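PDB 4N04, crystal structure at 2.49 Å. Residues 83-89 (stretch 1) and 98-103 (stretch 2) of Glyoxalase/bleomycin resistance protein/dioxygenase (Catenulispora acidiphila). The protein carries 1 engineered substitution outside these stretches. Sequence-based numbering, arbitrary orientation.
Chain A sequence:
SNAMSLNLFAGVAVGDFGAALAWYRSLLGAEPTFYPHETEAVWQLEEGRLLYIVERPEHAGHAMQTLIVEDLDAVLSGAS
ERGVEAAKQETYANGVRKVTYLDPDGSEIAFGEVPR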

ATOM      1  N   GLY A  83       7.215  11.716  -2.365  1.00 54.51           N
ATOM      2  CA  GLY A  83       6.493  12.567  -1.442  1.00 55.48           C
ATOM      3  C   GLY A  83       5.659  11.931  -0.346  1.00 57.87           C
ATOM      4  O   GLY A  83       4.885  12.639   0.294  1.00 57.01           O
ATOM      5  N   VAL A  84       5.796  10.623  -0.116  1.00 59.97           N
ATOM      6  CA  VAL A  84       5.070   9.988   0.991  1.00 60.34           C
ATOM      7  C   VAL A  84       5.990   9.395   2.066  1.00 59.45           C
ATOM      8  O   VAL A  84       6.905   8.619   1.775  1.00 57.36           O
ATOM      9  CB  VAL A  84       3.990   8.956   0.517  1.00 70.61           C
ATOM     10  CG1 VAL A  84       3.114   9.559  -0.569  1.00 69.15           C
ATOM     11  CG2 VAL A  84       4.611   7.657   0.032  1.00 71.78           C
ATOM     12  N   GLU A  85       5.747   9.784   3.315  1.00 60.53           N
ATOM     13  CA  GLU A  85       6.568   9.320   4.435  1.00 59.22           C
ATOM     14  C   GLU A  85       5.810   8.322   5.300  1.00 54.94           C
ATOM     15  O   GLU A  85       4.582   8.311   5.318  1.00 56.50           O
ATOM     16  CB  GLU A  85       7.035  10.501   5.290  1.00 57.80           C
ATOM     17  CG  GLU A  85       7.875  11.515   4.533  1.00 62.64           C
ATOM     18  CD  GLU A  85       9.215  10.949   4.088  1.00 68.04           C
ATOM     19  OE1 GLU A  85       9.900  10.322   4.930  1.00 71.86           O
ATOM     20  OE2 GLU A  85       9.577  11.122   2.902  1.00 67.38           O
ATOM     21  N   ALA A  86       6.548   7.481   6.011  1.00 47.04           N
ATOM     22  CA  ALA A  86       5.932   6.514   6.904  1.00 46.78           C
ATOM     23  C   ALA A  86       5.327   7.198   8.127  1.00 47.83           C
ATOM     24  O   ALA A  86       5.813   8.233   8.570  1.00 48.19           O
ATOM     25  CB  ALA A  86       6.944   5.459   7.332  1.00 48.24           C
ATOM     26  N   ALA A  87       4.260   6.615   8.656  1.00 42.82           N
ATOM     27  CA  ALA A  87       3.680   7.064   9.905  1.00 42.05           C
ATOM     28  C   ALA A  87       4.557   6.627  11.094  1.00 48.78           C
ATOM     29  O   ALA A  87       4.763   7.381  12.046  1.00 40.59           O
ATOM     30  CB  ALA A  87       2.280   6.503  10.047  1.00 41.85           C
ATOM     31  N   LYS A  88       5.078   5.405  11.029  1.00 45.17           N
ATOM     32  CA  LYS A  88       5.810   4.827  12.144  1.00 43.89           C
ATOM     33  C   LYS A  88       6.870   3.846  11.651  1.00 39.56           C
ATOM     34  O   LYS A  88       6.629   3.119  10.686  1.00 40.42           O
ATOM     35  CB  LYS A  88       4.838   4.098  13.074  1.00 43.66           C
ATOM     36  CG  LYS A  88       5.492   3.578  14.332  1.00 45.48           C
ATOM     37  CD  LYS A  88       4.607   2.622  15.111  1.00 49.60           C
ATOM     38  CE  LYS A  88       5.245   2.330  16.492  1.00 54.25           C
ATOM     39  NZ  LYS A  88       4.546   1.284  17.292  1.00 56.15           N
ATOM     40  N   GLN A  89       8.033   3.835  12.311  1.00 39.11           N
ATOM     41  CA  GLN A  89       9.049   2.794  12.101  1.00 39.67           C
ATOM     42  C   GLN A  89       9.393   2.019  13.373  1.00 39.70           C
ATOM     43  O   GLN A  89       9.854   2.587  14.354  1.00 45.22           O
ATOM     44  CB  GLN A  89      10.328   3.379  11.537  1.00 44.97           C
ATOM     45  CG  GLN A  89      10.234   3.730  10.073  1.00 58.65           C
ATOM     46  CD  GLN A  89      11.595   3.924   9.444  1.00 64.32           C
ATOM     47  OE1 GLN A  89      12.521   3.136   9.684  1.00 65.10           O
ATOM     48  NE2 GLN A  89      11.732   4.981   8.641  1.00 64.38           N
ATOM     49  N   LYS A  98       9.551  -3.034  10.665  1.00 45.95           N
ATOM     50  CA  LYS A  98       8.237  -2.892  10.082  1.00 43.47           C
ATOM     51  C   LYS A  98       8.007  -1.394   9.961  1.00 41.11           C
ATOM     52  O   LYS A  98       8.170  -0.664  10.938  1.00 38.55           O
ATOM     53  CB  LYS A  98       7.176  -3.526  10.982  1.00 39.20           C
ATOM     54  CG  LYS A  98       5.743  -3.363  10.484  1.00 40.43           C
ATOM     55  CD  LYS A  98       4.774  -3.932  11.501  1.00 47.79           C
ATOM     56  CE  LYS A  98       3.411  -3.262  11.442  1.00 56.99           C
ATOM     57  NZ  LYS A  98       2.612  -3.580  12.662  1.00 63.73           N
ATOM     58  N   VAL A  99       7.664  -0.911   8.770  1.00 40.32           N
ATOM     59  CA  VAL A  99       7.276   0.490   8.670  1.00 39.54           C
ATOM     60  C   VAL A  99       5.844   0.655   8.186  1.00 39.45           C
ATOM     61  O   VAL A  99       5.395  -0.020   7.257  1.00 45.59           O
ATOM     62  CB  VAL A  99       8.299   1.378   7.889  1.00 40.41           C
ATOM     63  CG1 VAL A  99       9.596   0.599   7.565  1.00 42.73           C
ATOM     64  CG2 VAL A  99       7.677   1.989   6.668  1.00 35.93           C
ATOM     65  N   THR A 100       5.123   1.553   8.840  1.00 35.80           N
ATOM     66  CA  THR A 100       3.706   1.677   8.584  1.00 35.79           C
ATOM     67  C   THR A 100       3.342   2.981   7.902  1.00 35.80           C
ATOM     68  O   THR A 100       3.722   4.057   8.348  1.00 38.81           O
ATOM     69  CB  THR A 100       2.909   1.568   9.884  1.00 34.92           C
ATOM     70  OG1 THR A 100       3.240   0.338  10.534  1.00 35.31           O
ATOM     71  CG2 THR A 100       1.413   1.599   9.593  1.00 29.86           C
ATOM     72  N   TYR A 101       2.578   2.874   6.825  1.00 35.58           N
ATOM     73  CA  TYR A 101       2.051   4.050   6.157  1.00 35.25           C
ATOM     74  C   TYR A 101       0.577   4.202   6.463  1.00 34.27           C
ATOM     75  O   TYR A 101      -0.143   3.210   6.607  1.00 36.16           O
ATOM     76  CB  TYR A 101       2.251   3.931   4.649  1.00 33.65           C
ATOM     77  CG  TYR A 101       3.693   4.010   4.242  1.00 35.77           C
ATOM     78  CD1 TYR A 101       4.288   5.238   3.952  1.00 36.32           C
ATOM     79  CD2 TYR A 101       4.479   2.866   4.167  1.00 37.71           C
ATOM     80  CE1 TYR A 101       5.629   5.320   3.584  1.00 35.64           C
ATOM     81  CE2 TYR A 101       5.824   2.941   3.800  1.00 40.47           C
ATOM     82  CZ  TYR A 101       6.387   4.170   3.510  1.00 41.27           C
ATOM     83  OH  TYR A 101       7.709   4.248   3.141  1.00 50.31           O
ATOM     84  N   LEU A 102       0.126   5.444   6.561  1.00 30.45           N
ATOM     85  CA  LEU A 102      -1.295   5.718   6.658  1.00 29.81           C
ATOM     86  C   LEU A 102      -1.769   6.377   5.371  1.00 33.04           C
ATOM     87  O   LEU A 102      -1.250   7.426   4.995  1.00 36.61           O
ATOM     88  CB  LEU A 102      -1.578   6.622   7.853  1.00 28.70           C
ATOM     89  CG  LEU A 102      -1.249   6.000   9.205  1.00 34.35           C
ATOM     90  CD1 LEU A 102      -1.438   7.000  10.320  1.00 34.66           C
ATOM     91  CD2 LEU A 102      -2.075   4.743   9.446  1.00 30.15           C
ATOM     92  N   ASP A 103      -2.745   5.761   4.695  1.00 34.24           N
ATOM     93  CA  ASP A 103      -3.329   6.338   3.472  1.00 35.82           C
ATOM     94  C   ASP A 103      -4.190   7.556   3.827  1.00 34.97           C
ATOM     95  O   ASP A 103      -4.429   7.803   5.013  1.00 36.28           O
ATOM     96  CB  ASP A 103      -4.049   5.262   2.609  1.00 26.75           C
ATOM     97  CG  ASP A 103      -5.467   4.905   3.093  1.00 31.44           C
ATOM     98  OD1 ASP A 103      -6.013   5.500   4.046  1.00 32.38           O
ATOM     99  OD2 ASP A 103      -6.063   4.001   2.468  1.00 26.64           O
TER
HETATM  100  O   HOH W   1       1.855   7.292   6.268  1.00 53.38           O

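The two stretches meet as antiparallel neighbours, burying 392 Å² between them, and backbone hydrogen bonds fix their register. Lys-88 and Thr-100 form a hydrogen-bonded pair: Thr-100 N donates to Lys-88 O at 2.9 Å with a nearly linear N-H...O angle of 171°, while Lys-88 N returns a longer bond to Thr-100 O at 3.3 Å. The same carbonyl also accepts from Ala-87, whose N lies 2.6 Å from Thr-100 O, a short bond but a more bent one at 138°. Thr-100 O thus serves two successive amides. The next pair, Gln-89 and Val-99, is of the non-hydrogen-bonded type, with CA atoms 4.5 Å apart against 5.2 Å for Lys-88 and Thr-100. Val-99 CA also approaches Lys-88 O at 3.4 Å in a CA-H...O contact, so that both Thr-100 N and Val-99 CA approach this carbonyl.

Where Glu-85 O and Leu-102 N lie 5.4 Å apart, too far for a direct hydrogen bond, a water joins them. Water 1 donates to Glu-85 O at 3.1 Å and accepts from Leu-102 N at 2.5 Å, bridging the two backbones.

Contacts of the side chains centre on Ala-86 and Tyr-101. The methyl of Ala-86 sits over one face of the tyrosine ring, its CB 4.2 Å from the ring centroid and 19° off the normal, a CH-pi arrangement. This small side chain also packs against Val-99, with Ala-86 CB 3.6 Å from Val-99 CG2. At the edge of the ring lies the carbonyl of Val-84, its O 4.0 Å from Tyr-101 CE1. Further out, Ala-87 CB rests 3.7 Å from Leu-102 CG, and Gln-89 CG lies equally close to Val-99 CB, at 3.7 Å. Lys-88, by contrast, engages mainly through its backbone: its side chain is extended, all four chi angles t, and its end leads away from the other stretch.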